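Local atomic coordinates of uncharacterized protein (Cricetid herpesvirus 2, PDB entry 4ZKQ), a protein that probably binds host chemokines, acting as a herpesvirus-encoded decoy receptor that diverts them from cellular receptors. Residues A[172-177]-A[341-346]; A[308-313]-A[326-331]. All coordinates share one frame; numbering follows the deposited sequence.

Contact 1. Residues A[172-177]-A[341-346]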
loop_
_atom_site.group_PDB
_atom_site.type_symbol
_atom_site.label_atom_id
_atom_site.label_comp_id
_atom_site.label_asym_id
_atom_site.label_seq_id
_atom_site.Cartn_x
_atom_site.Cartn_y
_atom_site.Cartn_z
ATOM N N SER A 172 -11.043 2.895 -0.526
ATOM C CA SER A 172 -12.053 1.846 -0.635
ATOM C C SER A 172 -12.553 1.337 0.716
ATOM O O SER A 172 -13.640 0.774 0.807
ATOM C CB SER A 172 -11.492 0.659 -1.403
ATOM O OG SER A 172 -10.488 0.023 -0.629
ATOM N N GLY A 173 -11.733 1.503 1.748
ATOM C CA GLY A 173 -11.985 0.879 3.035
ATOM C C GLY A 173 -11.170 -0.387 3.243
ATOM O O GLY A 173 -11.127 -0.933 4.347
ATOM N N ALA A 174 -10.514 -0.862 2.186
ATOM C CA ALA A 174 -9.688 -2.060 2.294
ATOM C C ALA A 174 -8.532 -1.831 3.264
ATOM O O ALA A 174 -7.910 -0.768 3.262
ATOM C CB ALA A 174 -9.165 -2.467 0.929
ATOM N N GLY A 175 -8.260 -2.833 4.095
ATOM C CA GLY A 175 -7.136 -2.795 5.007
ATOM C C GLY A 175 -5.928 -3.466 4.391
ATOM O O GLY A 175 -5.829 -4.697 4.365
ATOM N N VAL A 176 -5.011 -2.653 3.882
ATOM C CA VAL A 176 -3.816 -3.159 3.228
ATOM C C VAL A 176 -2.640 -3.032 4.180
ATOM O O VAL A 176 -2.179 -1.933 4.476
ATOM C CB VAL A 176 -3.542 -2.411 1.926
ATOM C CG1 VAL A 176 -2.292 -2.938 1.264
ATOM C CG2 VAL A 176 -4.726 -2.574 0.999
ATOM N N CYS A 177 -2.159 -4.172 4.655
ATOM C CA CYS A 177 -1.216 -4.178 5.756
ATOM C C CYS A 177 0.160 -4.677 5.371
ATOM O O CYS A 177 0.334 -5.387 4.380
ATOM C CB CYS A 177 -1.775 -5.019 6.893
ATOM S SG CYS A 177 -3.357 -4.364 7.458
ATOM N N ARG A 341 -17.538 -10.111 -1.584
ATOM C CA ARG A 341 -17.996 -9.395 -0.401
ATOM C C ARG A 341 -17.483 -7.966 -0.448
ATOM O O ARG A 341 -16.281 -7.740 -0.389
ATOM C CB ARG A 341 -17.491 -10.063 0.883
ATOM C CG ARG A 341 -17.414 -11.594 0.868
ATOM C CD ARG A 341 -18.758 -12.206 1.110
ATOM N NE ARG A 341 -18.654 -13.478 1.825
ATOM C CZ ARG A 341 -18.643 -14.684 1.260
ATOM N NH1 ARG A 341 -18.710 -14.832 -0.057
ATOM N NH2 ARG A 341 -18.564 -15.759 2.027
ATOM N N ARG A 342 -18.392 -7.007 -0.544
ATOM C CA ARG A 342 -18.029 -5.601 -0.537
ATOM C C ARG A 342 -17.456 -5.219 0.821
ATOM O O ARG A 342 -17.978 -5.630 1.860
ATOM C CB ARG A 342 -19.252 -4.754 -0.863
ATOM C CG ARG A 342 -18.953 -3.374 -1.405
ATOM C CD ARG A 342 -20.253 -2.641 -1.726
ATOM N NE ARG A 342 -21.117 -3.421 -2.613
ATOM C CZ ARG A 342 -22.361 -3.087 -2.940
ATOM N NH1 ARG A 342 -22.911 -1.980 -2.454
ATOM N NH2 ARG A 342 -23.061 -3.865 -3.754
ATOM N N ILE A 343 -16.377 -4.444 0.821
ATOM C CA ILE A 343 -15.712 -4.116 2.075
ATOM C C ILE A 343 -16.387 -2.934 2.767
ATOM O O ILE A 343 -16.637 -2.978 3.979
ATOM C CB ILE A 343 -14.219 -3.839 1.856
ATOM C CG1 ILE A 343 -13.509 -5.164 1.577
ATOM C CG2 ILE A 343 -13.622 -3.178 3.087
ATOM C CD1 ILE A 343 -12.018 -5.062 1.342
ATOM N N MET A 344 -16.705 -1.881 2.021
ATOM C CA MET A 344 -17.488 -0.814 2.645
ATOM C C MET A 344 -18.974 -0.984 2.374
ATOM O O MET A 344 -19.374 -1.829 1.574
ATOM C CB MET A 344 -17.029 0.559 2.189
ATOM C CG MET A 344 -15.792 1.045 2.930
ATOM S SD MET A 344 -15.404 2.797 2.701
ATOM C CE MET A 344 -14.406 3.102 4.166
ATOM N N SER A 345 -19.782 -0.170 3.045
ATOM C CA SER A 345 -21.240 -0.316 3.021
ATOM C C SER A 345 -21.804 -0.359 1.598
ATOM O O SER A 345 -22.550 -1.273 1.247
ATOM C CB SER A 345 -21.895 0.826 3.807
ATOM O OG SER A 345 -23.302 0.771 3.706
ATOM N N LYS A 346 -21.436 0.627 0.785
ATOM C CA LYS A 346 -22.026 0.765 -0.541
ATOM C C LYS A 346 -20.984 1.103 -1.608
ATOM O O LYS A 346 -20.078 1.900 -1.361
ATOM C CB LYS A 346 -23.104 1.846 -0.510
ATOM C CG LYS A 346 -22.556 3.230 -0.189
ATOM C CD LYS A 346 -23.665 4.251 -0.025
ATOM C CE LYS A 346 -23.101 5.623 0.307
ATOM N NZ LYS A 346 -22.175 6.122 -0.750
HETATM O O HOH W 1 -15.390 -0.994 -0.711
#
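Met344 lays its side chain against the backbone of Ser172 and Gly173, a worked example of a junction built from main chain and apolar side chains. CG lies anti to the carbonyl carbon (chi1 -81°), and the chain runs on extended from there. CG comes within 3.0 Å of Ser172 O, a tight approach, while SD lies beside the same oxygen and the terminal CE reaches Gly173 CA at 3.5 Å. Gly173 has a positive phi of 99°, and a side chain here would run into Met344 CG. A water links Ser172 and Met344, donating to Ser172 O and accepting from Met344 N, 3.2 Å away. Ser172 also forms an ST turn, its OG accepting from Ala174 N at 3.0 Å. This turn leads into strand 175-181, whereas Ile343 and Met344 follow strand 341-342, which belongs to a different sheet, so the contact joins two beta-rich parts of the chain. Ile343 meets the turn with both branches: CG2 rests on Gly173 O at 3.6 Å, and CD1 packs on Ala174 CB at 3.9 Å. Beyond the turn, Gly175 N bonds to Asp53 OD2 and Cys177 is disulfide-linked to Cys52.

Contact 2. Residues A[308-313]-A[326-331]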
loop_
_atom_site.group_PDB
_atom_site.type_symbol
_atom_site.label_atom_id
_atom_site.label_comp_id
_atom_site.label_asym_id
_atom_site.label_seq_id
_atom_site.Cartn_x
_atom_site.Cartn_y
_atom_site.Cartn_z
ATOM N N VAL A 308 -9.372 -13.998 -2.988
ATOM C CA VAL A 308 -8.899 -13.020 -3.949
ATOM C C VAL A 308 -9.404 -11.658 -3.497
ATOM O O VAL A 308 -10.562 -11.527 -3.084
ATOM C CB VAL A 308 -9.394 -13.349 -5.380
ATOM C CG1 VAL A 308 -9.382 -12.109 -6.294
ATOM C CG2 VAL A 308 -8.564 -14.475 -5.978
ATOM N N LEU A 309 -8.523 -10.662 -3.539
ATOM C CA LEU A 309 -8.882 -9.292 -3.216
ATOM C C LEU A 309 -9.046 -8.524 -4.511
ATOM O O LEU A 309 -8.172 -8.573 -5.376
ATOM C CB LEU A 309 -7.821 -8.627 -2.340
ATOM C CG LEU A 309 -8.101 -7.184 -1.926
ATOM C CD1 LEU A 309 -9.271 -7.102 -0.955
ATOM C CD2 LEU A 309 -6.864 -6.552 -1.314
ATOM N N ALA A 310 -10.176 -7.840 -4.651
ATOM C CA ALA A 310 -10.429 -7.022 -5.826
ATOM C C ALA A 310 -10.508 -5.564 -5.407
ATOM O O ALA A 310 -11.284 -5.213 -4.520
ATOM C CB ALA A 310 -11.718 -7.463 -6.530
ATOM N N SER A 311 -9.671 -4.726 -6.020
ATOM C CA SER A 311 -9.685 -3.292 -5.772
ATOM C C SER A 311 -10.030 -2.598 -7.073
ATOM O O SER A 311 -9.442 -2.906 -8.103
ATOM C CB SER A 311 -8.328 -2.794 -5.264
ATOM O OG SER A 311 -7.840 -3.584 -4.199
ATOM N N VAL A 312 -10.967 -1.660 -7.028
ATOM C CA VAL A 312 -11.322 -0.906 -8.223
ATOM C C VAL A 312 -11.448 0.558 -7.871
ATOM O O VAL A 312 -11.993 0.914 -6.826
ATOM C CB VAL A 312 -12.634 -1.423 -8.860
ATOM C CG1 VAL A 312 -13.795 -1.327 -7.883
ATOM C CG2 VAL A 312 -12.945 -0.674 -10.161
ATOM N N TRP A 313 -10.920 1.415 -8.735
ATOM C CA TRP A 313 -11.125 2.836 -8.556
ATOM C C TRP A 313 -11.230 3.531 -9.895
ATOM O O TRP A 313 -10.826 2.987 -10.918
ATOM C CB TRP A 313 -10.003 3.445 -7.713
ATOM C CG TRP A 313 -8.650 3.404 -8.326
ATOM C CD1 TRP A 313 -7.720 2.412 -8.193
ATOM C CD2 TRP A 313 -8.056 4.403 -9.154
ATOM N NE1 TRP A 313 -6.581 2.737 -8.888
ATOM C CE2 TRP A 313 -6.762 3.958 -9.489
ATOM C CE3 TRP A 313 -8.490 5.641 -9.644
ATOM C CZ2 TRP A 313 -5.903 4.694 -10.294
ATOM C CZ3 TRP A 313 -7.636 6.373 -10.443
ATOM C CH2 TRP A 313 -6.359 5.900 -10.760
ATOM N N CYS A 326 -13.738 1.209 -4.554
ATOM C CA CYS A 326 -14.403 0.133 -3.837
ATOM C C CYS A 326 -13.456 -1.055 -3.784
ATOM O O CYS A 326 -12.528 -1.149 -4.593
ATOM C CB CYS A 326 -15.716 -0.259 -4.522
ATOM S SG CYS A 326 -16.808 1.144 -4.837
ATOM N N ALA A 327 -13.686 -1.958 -2.837
ATOM C CA ALA A 327 -12.903 -3.183 -2.762
ATOM C C ALA A 327 -13.791 -4.349 -2.356
ATOM O O ALA A 327 -14.788 -4.156 -1.664
ATOM C CB ALA A 327 -11.746 -3.018 -1.795
ATOM N N PHE A 328 -13.428 -5.542 -2.815
ATOM C CA PHE A 328 -14.207 -6.750 -2.581
ATOM C C PHE A 328 -13.298 -7.887 -2.180
ATOM O O PHE A 328 -12.238 -8.068 -2.777
ATOM C CB PHE A 328 -14.987 -7.153 -3.834
ATOM C CG PHE A 328 -15.804 -6.055 -4.406
ATOM C CD1 PHE A 328 -15.240 -5.151 -5.290
ATOM C CD2 PHE A 328 -17.137 -5.915 -4.061
ATOM C CE1 PHE A 328 -15.990 -4.129 -5.820
ATOM C CE2 PHE A 328 -17.891 -4.897 -4.591
ATOM C CZ PHE A 328 -17.316 -4.001 -5.474
ATOM N N VAL A 329 -13.711 -8.647 -1.169
ATOM C CA VAL A 329 -13.036 -9.891 -0.820
ATOM C C VAL A 329 -13.807 -11.051 -1.431
ATOM O O VAL A 329 -15.021 -11.146 -1.267
ATOM C CB VAL A 329 -12.933 -10.104 0.703
ATOM C CG1 VAL A 329 -11.946 -11.228 1.008
ATOM C CG2 VAL A 329 -12.511 -8.832 1.398
ATOM N N ILE A 330 -13.097 -11.930 -2.128
ATOM C CA ILE A 330 -13.724 -13.038 -2.829
ATOM C C ILE A 330 -13.118 -14.345 -2.350
ATOM O O ILE A 330 -12.069 -14.764 -2.842
ATOM C CB ILE A 330 -13.559 -12.931 -4.358
ATOM C CG1 ILE A 330 -13.876 -11.512 -4.841
ATOM C CG2 ILE A 330 -14.451 -13.959 -5.046
ATOM C CD1 ILE A 330 -13.639 -11.295 -6.318
ATOM N N PRO A 331 -13.763 -14.991 -1.369
ATOM C CA PRO A 331 -13.231 -16.278 -0.916
ATOM C C PRO A 331 -13.353 -17.328 -2.012
ATOM O O PRO A 331 -14.219 -17.192 -2.881
ATOM C CB PRO A 331 -14.110 -16.620 0.289
ATOM C CG PRO A 331 -15.395 -15.939 0.011
ATOM C CD PRO A 331 -15.046 -14.669 -0.720
#
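Ala310 and Phe328 pair at the middle of a beta hairpin formed by strands 308-315 and 324-330, which run antiparallel at 166°. Val308 with Ile330, Ala310 with Phe328 and Val312 with Cys326 are hydrogen-bonded pairs, each joined by two backbone bonds; Ile330 N to Val308 O is 2.7 Å. The sheet face carrying these six side chains is the closely packed one. There Ala310 CB lies 4.2 Å from Phe328 CB and also meets Ile330 CD1. Val312 CG1 sits between its own backbone N and carbonyl carbon (chi1 59°), from where it touches Cys326 CB at 4.0 Å and meets the Phe328 ring at its edge, near the ring plane, 4.1 Å from CE1. Leu352 and Phe350 of strand 350-355 pack on Ala310, Val312, Cys326 and Phe328, and Cys326 is disulfide-bonded to Cys347. The face bearing Leu309, Ser311, Ala327 and Val329 is also buried, but the two strands touch there more sparsely. Between Ser311 and Ala327, a non-hydrogen-bonded pair, the backbones draw close, CA to CA 4.4 Å, and Ala327 CB lies 3.5 Å from Ala310 O. Leu309 CD1 only grazes Val329 CG2 at 4.4 Å, and approaches Phe328 O more nearly, at 3.6 Å.

Contact 2 is nested inside the long loop of chain closed by contact 1: the order is 172-177, 308-313, 326-331, 341-346. Their centres lie about 8 Å apart, on the same side of the centre of the chain. They meet through the sheet in which strand 341-342 neighbours strand 324-330; Arg341 N lies 2.7 Å from Val329 O and Ile343 N 3.0 Å from Ala327 O, both probable hydrogen bonds. Ser172 OG also packs against Ala327 CB at 3.5 Å. The local hairpin thus borders a strand whose exit meets the turn leading into strand 175-181, illustrating how a local hairpin and a long-range packing contact together connect two beta-rich parts of a chemokine-binding protein.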